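PDB 3FHL: putative oxidoreductase from Bacteroides fragilis NCTC 9343, which probably acts as a nicotinamide-dinucleotide-dependent oxidoreductase of the Gfo/Idh/MocA family, although its substrate is not established. Local coordinates for residues N28-L33 and F310-Y315; A11-S16 and I36-K41; I203-G208 and A233-R238. All coordinates share one frame; numbering follows the deposited sequence. Where two conformers were deposited one is given.

Interaction 1: N28-L33 and F310-Y315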
loop_
_atom_site.group_PDB
_atom_site.type_symbol
_atom_site.label_atom_id
_atom_site.label_comp_id
_atom_site.label_asym_id
_atom_site.label_seq_id
_atom_site.Cartn_x
_atom_site.Cartn_y
_atom_site.Cartn_z
ATOM N N ASN C 28 -25.544 -21.251 -20.883
ATOM C CA ASN C 28 -26.635 -21.135 -19.918
ATOM C C ASN C 28 -27.921 -21.600 -20.603
ATOM O O ASN C 28 -28.288 -21.069 -21.660
ATOM C CB ASN C 28 -26.764 -19.705 -19.393
ATOM C CG ASN C 28 -27.680 -19.598 -18.179
ATOM O OD1 ASN C 28 -28.822 -20.020 -18.219
ATOM N ND2 ASN C 28 -27.178 -19.012 -17.101
ATOM N N PRO C 29 -28.589 -22.612 -20.018
ATOM C CA PRO C 29 -29.815 -23.186 -20.593
ATOM C C PRO C 29 -31.028 -22.253 -20.537
ATOM O O PRO C 29 -32.029 -22.511 -21.206
ATOM C CB PRO C 29 -30.063 -24.421 -19.721
ATOM C CG PRO C 29 -29.437 -24.089 -18.418
ATOM C CD PRO C 29 -28.206 -23.296 -18.767
ATOM N N HIS C 30 -30.936 -21.176 -19.765
ATOM C CA HIS C 30 -32.057 -20.246 -19.632
ATOM C C HIS C 30 -32.000 -19.116 -20.650
ATOM O O HIS C 30 -32.861 -18.231 -20.654
ATOM C CB HIS C 30 -32.122 -19.668 -18.223
ATOM C CG HIS C 30 -32.178 -20.702 -17.142
ATOM N ND1 HIS C 30 -33.305 -21.452 -16.885
ATOM C CD2 HIS C 30 -31.248 -21.097 -16.239
ATOM C CE1 HIS C 30 -33.064 -22.277 -15.879
ATOM N NE2 HIS C 30 -31.823 -22.079 -15.466
ATOM N N PHE C 31 -30.980 -19.138 -21.504
ATOM C CA PHE C 31 -30.830 -18.130 -22.546
ATOM C C PHE C 31 -30.721 -18.823 -23.880
ATOM O O PHE C 31 -30.189 -19.927 -23.965
ATOM C CB PHE C 31 -29.541 -17.291 -22.336
ATOM C CG PHE C 31 -29.586 -16.389 -21.123
ATOM C CD1 PHE C 31 -29.912 -15.049 -21.253
ATOM C CD2 PHE C 31 -29.310 -16.894 -19.855
ATOM C CE1 PHE C 31 -29.978 -14.216 -20.129
ATOM C CE2 PHE C 31 -29.388 -16.079 -18.729
ATOM C CZ PHE C 31 -29.704 -14.741 -18.870
ATOM N N GLU C 32 -31.193 -18.155 -24.927
ATOM C CA GLU C 32 -30.842 -18.550 -26.277
ATOM C C GLU C 32 -29.992 -17.446 -26.886
ATOM O O GLU C 32 -30.414 -16.280 -26.936
ATOM C CB GLU C 32 -32.095 -18.804 -27.134
ATOM C CG GLU C 32 -31.762 -19.205 -28.574
ATOM C CD GLU C 32 -32.961 -19.190 -29.525
ATOM O OE1 GLU C 32 -32.783 -19.606 -30.689
ATOM O OE2 GLU C 32 -34.064 -18.757 -29.124
ATOM N N LEU C 33 -28.786 -17.802 -27.326
ATOM C CA LEU C 33 -27.975 -16.900 -28.129
ATOM C C LEU C 33 -28.610 -16.875 -29.507
ATOM O O LEU C 33 -28.244 -17.646 -30.399
ATOM C CB LEU C 33 -26.501 -17.336 -28.187
ATOM C CG LEU C 33 -25.488 -16.419 -28.910
ATOM C CD1 LEU C 33 -25.402 -14.997 -28.325
ATOM C CD2 LEU C 33 -24.099 -17.064 -28.963
ATOM N N PHE C 310 -23.066 -13.766 -13.870
ATOM C CA PHE C 310 -23.662 -12.510 -14.311
ATOM C C PHE C 310 -25.008 -12.775 -15.007
ATOM O O PHE C 310 -26.012 -12.122 -14.703
ATOM C CB PHE C 310 -22.729 -11.750 -15.258
ATOM C CG PHE C 310 -23.354 -10.522 -15.850
ATOM C CD1 PHE C 310 -23.445 -9.348 -15.105
ATOM C CD2 PHE C 310 -23.886 -10.543 -17.142
ATOM C CE1 PHE C 310 -24.024 -8.207 -15.640
ATOM C CE2 PHE C 310 -24.476 -9.396 -17.684
ATOM C CZ PHE C 310 -24.545 -8.233 -16.931
ATOM N N TYR C 311 -24.988 -13.735 -15.925
ATOM C CA TYR C 311 -26.160 -14.152 -16.696
ATOM C C TYR C 311 -27.146 -14.949 -15.863
ATOM O O TYR C 311 -28.352 -14.740 -15.970
ATOM C CB TYR C 311 -25.721 -14.873 -17.978
ATOM C CG TYR C 311 -25.210 -13.870 -18.982
ATOM C CD1 TYR C 311 -26.098 -12.996 -19.612
ATOM C CD2 TYR C 311 -23.842 -13.748 -19.268
ATOM C CE1 TYR C 311 -25.659 -12.043 -20.514
ATOM C CE2 TYR C 311 -23.385 -12.785 -20.166
ATOM C CZ TYR C 311 -24.309 -11.944 -20.792
ATOM O OH TYR C 311 -23.905 -10.984 -21.682
ATOM N N GLN C 312 -26.639 -15.801 -14.970
ATOM C CA GLN C 312 -27.513 -16.523 -14.068
ATOM C C GLN C 312 -28.306 -15.537 -13.208
ATOM O O GLN C 312 -29.511 -15.717 -13.003
ATOM C CB GLN C 312 -26.740 -17.525 -13.201
ATOM C CG GLN C 312 -27.621 -18.395 -12.268
ATOM C CD GLN C 312 -28.561 -19.359 -13.015
ATOM O OE1 GLN C 312 -28.424 -19.585 -14.221
ATOM N NE2 GLN C 312 -29.524 -19.927 -12.286
ATOM N N ASN C 313 -27.644 -14.476 -12.748
ATOM C CA ASN C 313 -28.339 -13.438 -12.001
ATOM C C ASN C 313 -29.409 -12.712 -12.816
ATOM O O ASN C 313 -30.483 -12.409 -12.294
ATOM C CB ASN C 313 -27.363 -12.427 -11.396
ATOM C CG ASN C 313 -28.082 -11.286 -10.690
ATOM O OD1 ASN C 313 -27.989 -10.137 -11.106
ATOM N ND2 ASN C 313 -28.837 -11.615 -9.643
ATOM N N ILE C 314 -29.105 -12.428 -14.082
ATOM C CA ILE C 314 -30.062 -11.774 -14.970
ATOM C C ILE C 314 -31.312 -12.639 -15.132
ATOM O O ILE C 314 -32.447 -12.130 -15.046
ATOM C CB ILE C 314 -29.424 -11.434 -16.327
ATOM C CG1 ILE C 314 -28.487 -10.248 -16.154
ATOM C CG2 ILE C 314 -30.491 -11.125 -17.411
ATOM C CD1 ILE C 314 -27.867 -9.825 -17.414
ATOM N N TYR C 315 -31.099 -13.938 -15.306
ATOM C CA TYR C 315 -32.197 -14.886 -15.414
ATOM C C TYR C 315 -33.059 -14.885 -14.155
ATOM O O TYR C 315 -34.281 -14.773 -14.244
ATOM C CB TYR C 315 -31.695 -16.299 -15.734
ATOM C CG TYR C 315 -32.710 -17.375 -15.385
ATOM C CD1 TYR C 315 -33.842 -17.590 -16.186
ATOM C CD2 TYR C 315 -32.556 -18.152 -14.236
ATOM C CE1 TYR C 315 -34.777 -18.573 -15.860
ATOM C CE2 TYR C 315 -33.496 -19.118 -13.892
ATOM C CZ TYR C 315 -34.597 -19.322 -14.704
ATOM O OH TYR C 315 -35.511 -20.288 -14.353
#

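Interaction 2: A11-S16 and I36-K41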
loop_
_atom_site.group_PDB
_atom_site.type_symbol
_atom_site.label_atom_id
_atom_site.label_comp_id
_atom_site.label_asym_id
_atom_site.label_seq_id
_atom_site.Cartn_x
_atom_site.Cartn_y
_atom_site.Cartn_z
ATOM N N ALA C 11 -24.839 -7.481 -29.541
ATOM C CA ALA C 11 -24.606 -6.320 -30.416
ATOM C C ALA C 11 -23.285 -6.340 -31.191
ATOM O O ALA C 11 -23.150 -5.626 -32.180
ATOM C CB ALA C 11 -24.743 -5.020 -29.630
ATOM N N ALA C 12 -22.321 -7.155 -30.760
ATOM C CA ALA C 12 -21.025 -7.254 -31.457
ATOM C C ALA C 12 -20.318 -8.588 -31.223
ATOM O O ALA C 12 -20.424 -9.188 -30.146
ATOM C CB ALA C 12 -20.106 -6.079 -31.066
ATOM N N PHE C 13 -19.596 -9.056 -32.234
ATOM C CA PHE C 13 -18.784 -10.255 -32.073
ATOM C C PHE C 13 -17.284 -9.924 -32.157
ATOM O O PHE C 13 -16.495 -10.664 -32.753
ATOM C CB PHE C 13 -19.197 -11.331 -33.086
ATOM C CG PHE C 13 -18.872 -12.741 -32.655
ATOM C CD1 PHE C 13 -19.502 -13.312 -31.551
ATOM C CD2 PHE C 13 -17.959 -13.508 -33.380
ATOM C CE1 PHE C 13 -19.217 -14.626 -31.162
ATOM C CE2 PHE C 13 -17.657 -14.815 -32.999
ATOM C CZ PHE C 13 -18.294 -15.378 -31.887
ATOM N N GLY C 14 -16.896 -8.809 -31.531
ATOM C CA GLY C 14 -15.484 -8.485 -31.319
ATOM C C GLY C 14 -14.971 -9.282 -30.129
ATOM O O GLY C 14 -15.598 -10.277 -29.739
ATOM N N MET C 15 -13.844 -8.860 -29.548
ATOM C CA MET C 15 -13.233 -9.599 -28.435
ATOM C C MET C 15 -14.210 -9.823 -27.278
ATOM O O MET C 15 -14.384 -10.958 -26.840
ATOM C CB MET C 15 -11.954 -8.917 -27.918
ATOM C CG MET C 15 -11.267 -9.628 -26.710
ATOM S SD MET C 15 -11.980 -9.387 -25.034
ATOM C CE MET C 15 -12.051 -7.602 -24.888
ATOM N N SER C 16 -14.821 -8.744 -26.788
ATOM C CA SER C 16 -15.747 -8.834 -25.656
ATOM C C SER C 16 -16.876 -9.832 -25.927
ATOM O O SER C 16 -17.228 -10.618 -25.046
ATOM C CB SER C 16 -16.318 -7.467 -25.303
ATOM O OG SER C 16 -17.238 -7.028 -26.286
ATOM N N ILE C 36 -26.807 -12.509 -33.502
ATOM C CA ILE C 36 -25.527 -11.813 -33.355
ATOM C C ILE C 36 -25.338 -10.807 -34.491
ATOM O O ILE C 36 -25.405 -11.169 -35.667
ATOM C CB ILE C 36 -24.324 -12.810 -33.303
ATOM C CG1 ILE C 36 -24.475 -13.791 -32.128
ATOM C CG2 ILE C 36 -23.000 -12.064 -33.196
ATOM C CD1 ILE C 36 -23.568 -15.013 -32.206
ATOM N N VAL C 37 -25.114 -9.543 -34.138
ATOM C CA VAL C 37 -24.722 -8.543 -35.130
ATOM C C VAL C 37 -23.262 -8.732 -35.560
ATOM O O VAL C 37 -22.325 -8.634 -34.754
ATOM C CB VAL C 37 -24.901 -7.106 -34.631
ATOM C CG1 VAL C 37 -24.580 -6.102 -35.745
ATOM C CG2 VAL C 37 -26.303 -6.888 -34.122
ATOM N N GLU C 38 -23.087 -9.026 -36.839
ATOM C CA GLU C 38 -21.789 -8.958 -37.483
ATOM C C GLU C 38 -22.013 -8.131 -38.738
ATOM O O GLU C 38 -22.782 -8.540 -39.611
ATOM C CB GLU C 38 -21.280 -10.354 -37.836
ATOM C CG GLU C 38 -20.934 -11.238 -36.636
ATOM C CD GLU C 38 -20.044 -12.412 -37.013
ATOM O OE1 GLU C 38 -20.466 -13.569 -36.814
ATOM O OE2 GLU C 38 -18.926 -12.179 -37.524
ATOM N N ARG C 39 -21.369 -6.965 -38.818
ATOM C CA ARG C 39 -21.604 -6.021 -39.921
ATOM C C ARG C 39 -21.153 -6.516 -41.300
ATOM O O ARG C 39 -21.748 -6.140 -42.311
ATOM C CB ARG C 39 -20.997 -4.649 -39.619
ATOM C CG ARG C 39 -21.786 -3.833 -38.590
ATOM C CD ARG C 39 -21.326 -2.374 -38.548
ATOM N NE ARG C 39 -20.041 -2.203 -37.860
ATOM C CZ ARG C 39 -19.434 -1.033 -37.654
ATOM N NH1 ARG C 39 -18.272 -0.995 -37.014
ATOM N NH2 ARG C 39 -19.980 0.101 -38.082
ATOM N N SER C 40 -20.138 -7.379 -41.341
ATOM C CA SER C 40 -19.594 -7.858 -42.619
ATOM C C SER C 40 -19.069 -9.295 -42.596
ATOM O O SER C 40 -19.049 -9.977 -43.628
ATOM C CB SER C 40 -18.475 -6.930 -43.082
ATOM O OG SER C 40 -17.393 -6.980 -42.170
ATOM N N LYS C 41 -18.624 -9.741 -41.424
ATOM C CA LYS C 41 -18.033 -11.073 -41.268
ATOM C C LYS C 41 -19.082 -12.120 -40.872
ATOM O O LYS C 41 -20.255 -11.794 -40.680
ATOM C CB LYS C 41 -16.911 -11.028 -40.220
ATOM C CG LYS C 41 -15.703 -10.182 -40.603
ATOM C CD LYS C 41 -14.784 -9.981 -39.399
ATOM C CE LYS C 41 -13.456 -9.349 -39.794
ATOM N NZ LYS C 41 -12.418 -9.569 -38.743
HETATM O O HOH W 1 -19.468 -8.282 -34.826
#

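Interaction 3: I203-G208 and A233-R238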
loop_
_atom_site.group_PDB
_atom_site.type_symbol
_atom_site.label_atom_id
_atom_site.label_comp_id
_atom_site.label_asym_id
_atom_site.label_seq_id
_atom_site.Cartn_x
_atom_site.Cartn_y
_atom_site.Cartn_z
ATOM N N ILE C 203 2.309 9.133 -13.071
ATOM C CA ILE C 203 2.819 8.595 -14.325
ATOM C C ILE C 203 4.279 8.294 -14.033
ATOM O O ILE C 203 5.128 9.195 -14.001
ATOM C CB ILE C 203 2.673 9.557 -15.527
ATOM C CG1 ILE C 203 1.215 9.987 -15.700
ATOM C CG2 ILE C 203 3.170 8.863 -16.785
ATOM C CD1 ILE C 203 0.994 11.199 -16.596
ATOM N N LEU C 204 4.554 7.023 -13.773
ATOM C CA LEU C 204 5.832 6.610 -13.243
ATOM C C LEU C 204 6.765 6.149 -14.359
ATOM O O LEU C 204 7.982 6.113 -14.179
ATOM C CB LEU C 204 5.639 5.494 -12.211
ATOM C CG LEU C 204 4.637 5.681 -11.065
ATOM C CD1 LEU C 204 4.714 4.447 -10.159
ATOM C CD2 LEU C 204 4.877 6.959 -10.268
ATOM N N ARG C 205 6.192 5.821 -15.513
ATOM C CA ARG C 205 6.979 5.291 -16.624
ATOM C C ARG C 205 7.386 6.403 -17.571
ATOM O O ARG C 205 6.609 7.328 -17.837
ATOM C CB ARG C 205 6.221 4.189 -17.375
ATOM C CG ARG C 205 5.921 2.965 -16.509
ATOM C CD ARG C 205 4.994 1.969 -17.173
ATOM N NE ARG C 205 3.757 2.566 -17.674
ATOM C CZ ARG C 205 2.924 1.959 -18.512
ATOM N NH1 ARG C 205 3.180 0.729 -18.942
ATOM N NH2 ARG C 205 1.835 2.588 -18.930
ATOM N N GLU C 206 8.624 6.304 -18.049
ATOM C CA GLU C 206 9.179 7.243 -19.014
ATOM C C GLU C 206 8.343 7.209 -20.289
ATOM O O GLU C 206 8.129 6.141 -20.867
ATOM C CB GLU C 206 10.642 6.893 -19.313
ATOM C CG GLU C 206 11.311 7.797 -20.354
ATOM C CD GLU C 206 12.596 7.202 -20.921
ATOM O OE1 GLU C 206 12.590 6.778 -22.100
ATOM O OE2 GLU C 206 13.604 7.153 -20.184
ATOM N N GLY C 207 7.853 8.380 -20.692
ATOM C CA GLY C 207 7.066 8.528 -21.915
ATOM C C GLY C 207 5.564 8.346 -21.754
ATOM O O GLY C 207 4.823 8.422 -22.738
ATOM N N GLY C 208 5.112 8.115 -20.521
ATOM C CA GLY C 208 3.697 7.853 -20.242
ATOM C C GLY C 208 2.831 9.092 -20.358
ATOM O O GLY C 208 3.244 10.186 -19.963
ATOM N N ALA C 233 -3.209 0.211 -7.903
ATOM C CA ALA C 233 -2.701 -0.489 -9.085
ATOM C C ALA C 233 -1.480 0.217 -9.622
ATOM O O ALA C 233 -1.336 1.422 -9.443
ATOM C CB ALA C 233 -3.758 -0.598 -10.180
ATOM N N SER C 234 -0.614 -0.532 -10.304
ATOM C CA SER C 234 0.614 0.030 -10.838
ATOM C C SER C 234 1.125 -0.856 -11.954
ATOM O O SER C 234 0.958 -2.073 -11.907
ATOM C CB SER C 234 1.686 0.136 -9.737
ATOM O OG SER C 234 2.904 0.675 -10.249
ATOM N N TYR C 235 1.750 -0.227 -12.944
ATOM C CA TYR C 235 2.452 -0.943 -14.005
ATOM C C TYR C 235 3.934 -1.158 -13.697
ATOM O O TYR C 235 4.670 -1.692 -14.521
ATOM C CB TYR C 235 2.291 -0.216 -15.337
ATOM C CG TYR C 235 1.088 -0.665 -16.135
ATOM C CD1 TYR C 235 0.994 -1.971 -16.615
ATOM C CD2 TYR C 235 0.052 0.216 -16.418
ATOM C CE1 TYR C 235 -0.100 -2.383 -17.359
ATOM C CE2 TYR C 235 -1.045 -0.186 -17.169
ATOM C CZ TYR C 235 -1.120 -1.487 -17.626
ATOM O OH TYR C 235 -2.218 -1.885 -18.356
ATOM N N LEU C 236 4.371 -0.755 -12.507
ATOM C CA LEU C 236 5.755 -1.002 -12.100
ATOM C C LEU C 236 5.843 -1.680 -10.743
ATOM O O LEU C 236 6.204 -1.054 -9.738
ATOM C CB LEU C 236 6.556 0.303 -12.122
ATOM C CG LEU C 236 6.934 0.860 -13.500
ATOM C CD1 LEU C 236 7.700 2.174 -13.291
ATOM C CD2 LEU C 236 7.759 -0.154 -14.321
ATOM N N MET C 237 5.441 -2.947 -10.713
ATOM C CA MET C 237 5.540 -3.789 -9.525
ATOM C C MET C 237 6.067 -5.140 -9.984
ATOM O O MET C 237 5.301 -6.112 -10.100
ATOM C CB MET C 237 4.189 -3.974 -8.800
ATOM C CG MET C 237 3.585 -2.748 -8.154
ATOM S SD MET C 237 2.083 -3.081 -7.190
ATOM C CE MET C 237 1.867 -1.501 -6.390
ATOM N N ARG C 238 7.371 -5.198 -10.262
ATOM C CA ARG C 238 8.000 -6.431 -10.754
ATOM C C ARG C 238 7.755 -7.606 -9.835
ATOM O O ARG C 238 7.491 -8.717 -10.294
ATOM C CB ARG C 238 9.499 -6.263 -11.049
ATOM C CG ARG C 238 10.001 -7.395 -11.947
ATOM C CD ARG C 238 11.288 -7.096 -12.645
ATOM N NE ARG C 238 11.441 -7.978 -13.796
ATOM C CZ ARG C 238 12.307 -7.795 -14.789
ATOM N NH1 ARG C 238 13.127 -6.756 -14.791
ATOM N NH2 ARG C 238 12.347 -8.656 -15.797
#

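Interaction 1: N28-L33 and F310-Y315
His30 lies flat against Tyr315, with ring centroids 3.7 Å apart and planes inclined by 13°, and its atoms can be followed outward in turn. With chi1 at -55°, CG stands beside the backbone N, anti to the carbonyl carbon. His30 CB makes a CH-pi contact over the face of Tyr315, 3.8 Å from the centroid of the Tyr315 ring. CG sits above the centre of the tyrosine ring. Beyond it, His30 ND1 comes within 3.3 Å of Tyr315 CZ, CE1 reaches the hydroxyl OH, and NE2 lies over CE2; CD2 turns toward Gln312 OE1. Pro29 CG covers the opposite face of the imidazole. The segment 310-315 belongs to helix 309-320, which falls in the C-terminal family region of the sequence yet packs on the Rossmann sheet, meeting Ile6, Leu68 and Val70 as well as strand 31-37. Phe31 supplies the buried half: the edge of Tyr311 points at its face in a T-shaped pair, planes at 81°, while Ile314 CG2 reaches the ring edge of Phe31, 4.0 Å from Phe31 CZ. Tyr311 directs its own hydroxyl to His21. At the turn of residues 28-31, Asn28 divides its amide between two tasks. Asn28 OD1 accepts from His30 N at 2.9 Å, an Asx turn, and Asn28 ND2 donates to Gln312 OE1 at 3.2 Å, the two amide planes nearly coplanar.

Interaction 2: A11-S16 and I36-K41
Phe13 and Ile36 meet through aliphatic atoms: Phe13 CB rests 3.9 Å from Ile36 CG2, and the same methyl group touches Phe13 CD1. From another direction Glu38 brings its CG to 4.0 Å from Phe13 CB, so that this one methylene packs against both residues. With CG anti to the backbone N (chi1 -155°), the phenyl ring starts off on the side where CD1 meets Ile36 CG2. Two residues earlier, the carbonyl O of Ala11 lies only 3.4 Å from Val37 CB, with both valine methyls close by.

No direct hydrogen bond joins the two segments. Phe13 N and Val37 O stand 3.7 Å apart, and a water bridges them: it accepts from Phe13 N at 2.7 Å and donates to Val37 O at 2.9 Å. A loop N-H and the carbonyl at the end of strand 31-37 are thereby bridged by one solvent molecule.

A second shell surrounds the first. The Glu38 carboxylate is held by Ser44 OG at OE1 and by Leu43 N at OE2, probably limiting the freedom of the CG that packs on Phe13. Ser44 also touches the Phe13 and Ile36 side chains. On the loop side, Ala12 O accepts from Asn72 ND2 and Phe13 O from Gln18 NE2, while Gly14 provides the N-cap of the following helix.

This is the first beta-alpha-beta unit of the Rossmann fold, whose loop after the first strand commonly cradles the dinucleotide phosphates. Strands 6-10 and 31-37 run parallel, with a backbone hydrogen bond between Val37 and Leu10; strand 52-54 flanks the second of them, and helix 15-27 meets Phe13 through Ala22.

Interaction 3: I203-G208 and A233-R238
Arg205 lays its guanidinium flat on Tyr235, with the two planes only 7° apart and their centres 4.5 Å from one another. The overlap is offset toward the root of the tyrosine: Arg205 NH1 lies 3.8 Å from Tyr235 CG, Arg205 NH2 is 3.9 Å from Tyr235 CD2, and Tyr235 CB sits beneath the rim of the guanidinium. The arginine chain is bent at chi3 (-52°), a turn that brings NE round beside the tyrosine CB.

Nearer the backbone, the aliphatic part of the same side chain crosses Leu236. Arg205 CG meets Leu236 CD1 at 3.8 Å, and that methyl also touches Leu204 CB at 4.1 Å. Leu204 sends its own CD1 toward Ser234. The hydroxyl of Ser234 has a further task: Ser234 OG accepts from Leu236 N at 3.0 Å in an ST turn just where strand 228-234 ends.

Polar partners pin the guanidinium while Tyr235 covers a face. NE forms a salt bridge with Asp212 OD2, and NH1 donates to Arg157 O; the other oxygen of Asp212 accepts from Leu204 N, so one carboxylate ties together backbone and side chain of adjacent residues. It would be expected to offset part of the positive charge. Arg205 also opens a type II turn, closed by Gly208 N to Arg205 O at 3.2 Å, with Gly207 at the position of positive phi.

Val147 of the second subunit packs on Leu204 and Leu236, and Arg145 of the second subunit donates to Leu204 O. Within the mixed sheet of the family's C-terminal alpha/beta region, the contact links the loop after strand 194-202 to the end of strand 228-234; Tyr213 of strand 213-221 touches Leu204 and Ser234, and Leu175 of helix 175-178 meets Tyr235.

Overall arrangement
Interactions 1 and 2 share strand 31-37, working at its two ends with centres about 19 Å apart: interaction 1 fastens the beginning of the strand to helix 309-320, and interaction 2 sets its end beside the loop where Rossmann folds commonly hold the dinucleotide. Their segments alternate along the chain. Interaction 3 belongs to the C-terminal family region. Its centre is about 39 Å from that of interaction 1, on the opposite side of the chain's centre, and about 34 Å from that of interaction 2, with nearest atoms about 13 Å apart in the latter pair. Interaction 3 alone borders the second subunit, so the three contacts sample the packing of a late helix on the Rossmann sheet, the presumed cofactor loop and the subunit interface.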